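Long-range contact in ulvan Lyase-PL25 (Pseudoalteromonas sp. PLSV, PDB 5UAM), which cleaves ulvan, the sulfated cell-wall polysaccharide of green seaweeds, by a lyase mechanism on a beta-propeller scaffold: residues A[34-39]-A[431-436]. Numbering follows the deposited sequence. Where two conformers were deposited one is given.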
loop_
_atom_site.group_PDB
_atom_site.type_symbol
_atom_site.label_atom_id
_atom_site.label_comp_id
_atom_site.label_asym_id
_atom_site.label_seq_id
_atom_site.Cartn_x
_atom_site.Cartn_y
_atom_site.Cartn_z
ATOM N N VAL A 34 -8.056 -14.506 -2.136
ATOM C CA VAL A 34 -9.366 -14.075 -2.612
ATOM C C VAL A 34 -9.341 -12.599 -2.990
ATOM O O VAL A 34 -8.545 -11.809 -2.476
ATOM C CB VAL A 34 -10.528 -14.321 -1.623
ATOM C CG1 VAL A 34 -10.531 -15.760 -1.166
ATOM C CG2 VAL A 34 -10.474 -13.378 -0.444
ATOM N N GLY A 35 -10.255 -12.238 -3.892
ATOM C CA GLY A 35 -10.439 -10.829 -4.239
ATOM C C GLY A 35 -9.184 -10.251 -4.857
ATOM O O GLY A 35 -8.649 -10.792 -5.826
ATOM N N ASN A 36 -8.719 -9.125 -4.317
ATOM C CA ASN A 36 -7.374 -8.605 -4.573
ATOM C C ASN A 36 -6.547 -8.970 -3.353
ATOM O O ASN A 36 -6.725 -8.358 -2.287
ATOM C CB ASN A 36 -7.381 -7.081 -4.731
ATOM C CG ASN A 36 -8.110 -6.615 -5.925
ATOM O OD1 ASN A 36 -8.255 -7.325 -6.921
ATOM N ND2 ASN A 36 -8.598 -5.384 -5.855
ATOM N N PRO A 37 -5.660 -9.965 -3.413
ATOM C CA PRO A 37 -5.027 -10.420 -2.173
ATOM C C PRO A 37 -3.911 -9.537 -1.662
ATOM O O PRO A 37 -3.482 -9.729 -0.518
ATOM C CB PRO A 37 -4.481 -11.803 -2.529
ATOM C CG PRO A 37 -5.329 -12.267 -3.649
ATOM C CD PRO A 37 -5.641 -11.012 -4.447
ATOM N N LEU A 38 -3.474 -8.577 -2.478
ATOM C CA LEU A 38 -2.332 -7.715 -2.220
ATOM C C LEU A 38 -2.606 -6.368 -2.858
ATOM O O LEU A 38 -3.370 -6.268 -3.822
ATOM C CB LEU A 38 -1.086 -8.258 -2.919
ATOM C CG LEU A 38 -0.605 -9.653 -2.544
ATOM C CD1 LEU A 38 0.386 -10.138 -3.587
ATOM C CD2 LEU A 38 0.009 -9.646 -1.171
ATOM N N ALA A 39 -1.922 -5.330 -2.353
ATOM C CA ALA A 39 -1.920 -4.007 -2.979
ATOM C C ALA A 39 -0.734 -3.224 -2.441
ATOM O O ALA A 39 -0.274 -3.475 -1.332
ATOM C CB ALA A 39 -3.198 -3.226 -2.686
ATOM N N ALA A 431 -0.144 -11.847 -6.832
ATOM C CA ALA A 431 -1.336 -12.695 -6.837
ATOM C C ALA A 431 -1.843 -12.840 -8.259
ATOM O O ALA A 431 -2.063 -11.849 -8.955
ATOM C CB ALA A 431 -2.423 -12.074 -5.951
ATOM N N GLU A 432 -2.038 -14.082 -8.687
ATOM C CA GLU A 432 -2.466 -14.395 -10.051
ATOM C C GLU A 432 -3.991 -14.463 -10.054
ATOM O O GLU A 432 -4.599 -15.514 -9.829
ATOM C CB GLU A 432 -1.847 -15.722 -10.494
ATOM C CG GLU A 432 -2.227 -16.206 -11.877
ATOM C CD GLU A 432 -1.742 -17.607 -12.137
ATOM O OE1 GLU A 432 -1.344 -18.298 -11.173
ATOM O OE2 GLU A 432 -1.744 -18.017 -13.300
ATOM N N LYS A 433 -4.631 -13.322 -10.291
ATOM C CA LYS A 433 -6.085 -13.251 -10.280
ATOM C C LYS A 433 -6.647 -13.882 -11.543
ATOM O O LYS A 433 -6.372 -13.420 -12.655
ATOM C CB LYS A 433 -6.528 -11.798 -10.193
ATOM C CG LYS A 433 -6.047 -11.104 -8.940
ATOM C CD LYS A 433 -6.688 -9.750 -8.779
ATOM C CE LYS A 433 -6.156 -8.759 -9.783
ATOM N NZ LYS A 433 -6.762 -7.407 -9.600
ATOM N N VAL A 434 -7.450 -14.929 -11.367
ATOM C CA VAL A 434 -8.130 -15.596 -12.469
ATOM C C VAL A 434 -9.619 -15.508 -12.184
ATOM O O VAL A 434 -10.360 -14.829 -12.898
ATOM C CB VAL A 434 -7.646 -17.044 -12.621
ATOM C CG1 VAL A 434 -8.318 -17.724 -13.797
ATOM C CG2 VAL A 434 -6.152 -17.047 -12.815
ATOM N N SER A 435 -10.078 -16.195 -11.144
ATOM C CA SER A 435 -11.366 -15.863 -10.560
ATOM C C SER A 435 -11.097 -15.079 -9.292
ATOM O O SER A 435 -9.985 -14.609 -9.059
ATOM C CB SER A 435 -12.183 -17.114 -10.281
ATOM O OG SER A 435 -11.584 -17.839 -9.250
ATOM N N ASP A 436 -12.118 -14.909 -8.465
ATOM C CA ASP A 436 -11.897 -14.168 -7.231
ATOM C C ASP A 436 -11.650 -15.061 -6.024
ATOM O O ASP A 436 -11.547 -14.549 -4.909
ATOM C CB ASP A 436 -13.017 -13.161 -6.985
ATOM C CG ASP A 436 -14.364 -13.784 -6.915
ATOM O OD1 ASP A 436 -14.479 -15.027 -6.917
ATOM O OD2 ASP A 436 -15.342 -13.000 -6.869
HETATM O O HOH W 1 -9.740 -11.687 -8.201
#
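K433 reaches over to N36 at the closing blade of the beta-propeller, where N-terminal strand 30-33 pairs with 439-444 and completes a sheet built mostly from the C-terminal end of the chain. Segment 34-39 leaves that strand as a loop and passes the end of strand 428-433 and the turn after it. The lysine chain bends once, at chi3 (-72°), turning CE off the line of the earlier carbons; in the conformer given, one of two deposited, NZ then donates to N36 OD1 at 3.1 Å. The ammonium lies above the amide plane, 47° out of it, and K433 CD comes within 3.4 Å of N36 OD1 as well. N36 probably binds substrate, and the bond from K433 is consistent with a second-shell role in holding its amide. An alanine at N36 would probably leave the K433 ammonium without this acceptor and the lysine tip freer to swing.

Backbone atoms hold the other end. G35 N donates to D436 O at 2.8 Å, nearly straight at 164°, while V34 CA makes a CA-H...O contact with that same carbonyl. D436 turns its carboxylate away, to a salt bridge with K95. G35 O receives a water that also donates to S435 O, bridging loop and turn.

Apolar packing lies at the strand side. A431 CB points at the P37 ring, touching CG and CD, and L38 CD1 comes within 4.2 Å of A431 CB; M441 of strand 439-444 touches both P37 and L38. L38 CD1 also approaches the strand backbone, 3.7 Å from A431 N.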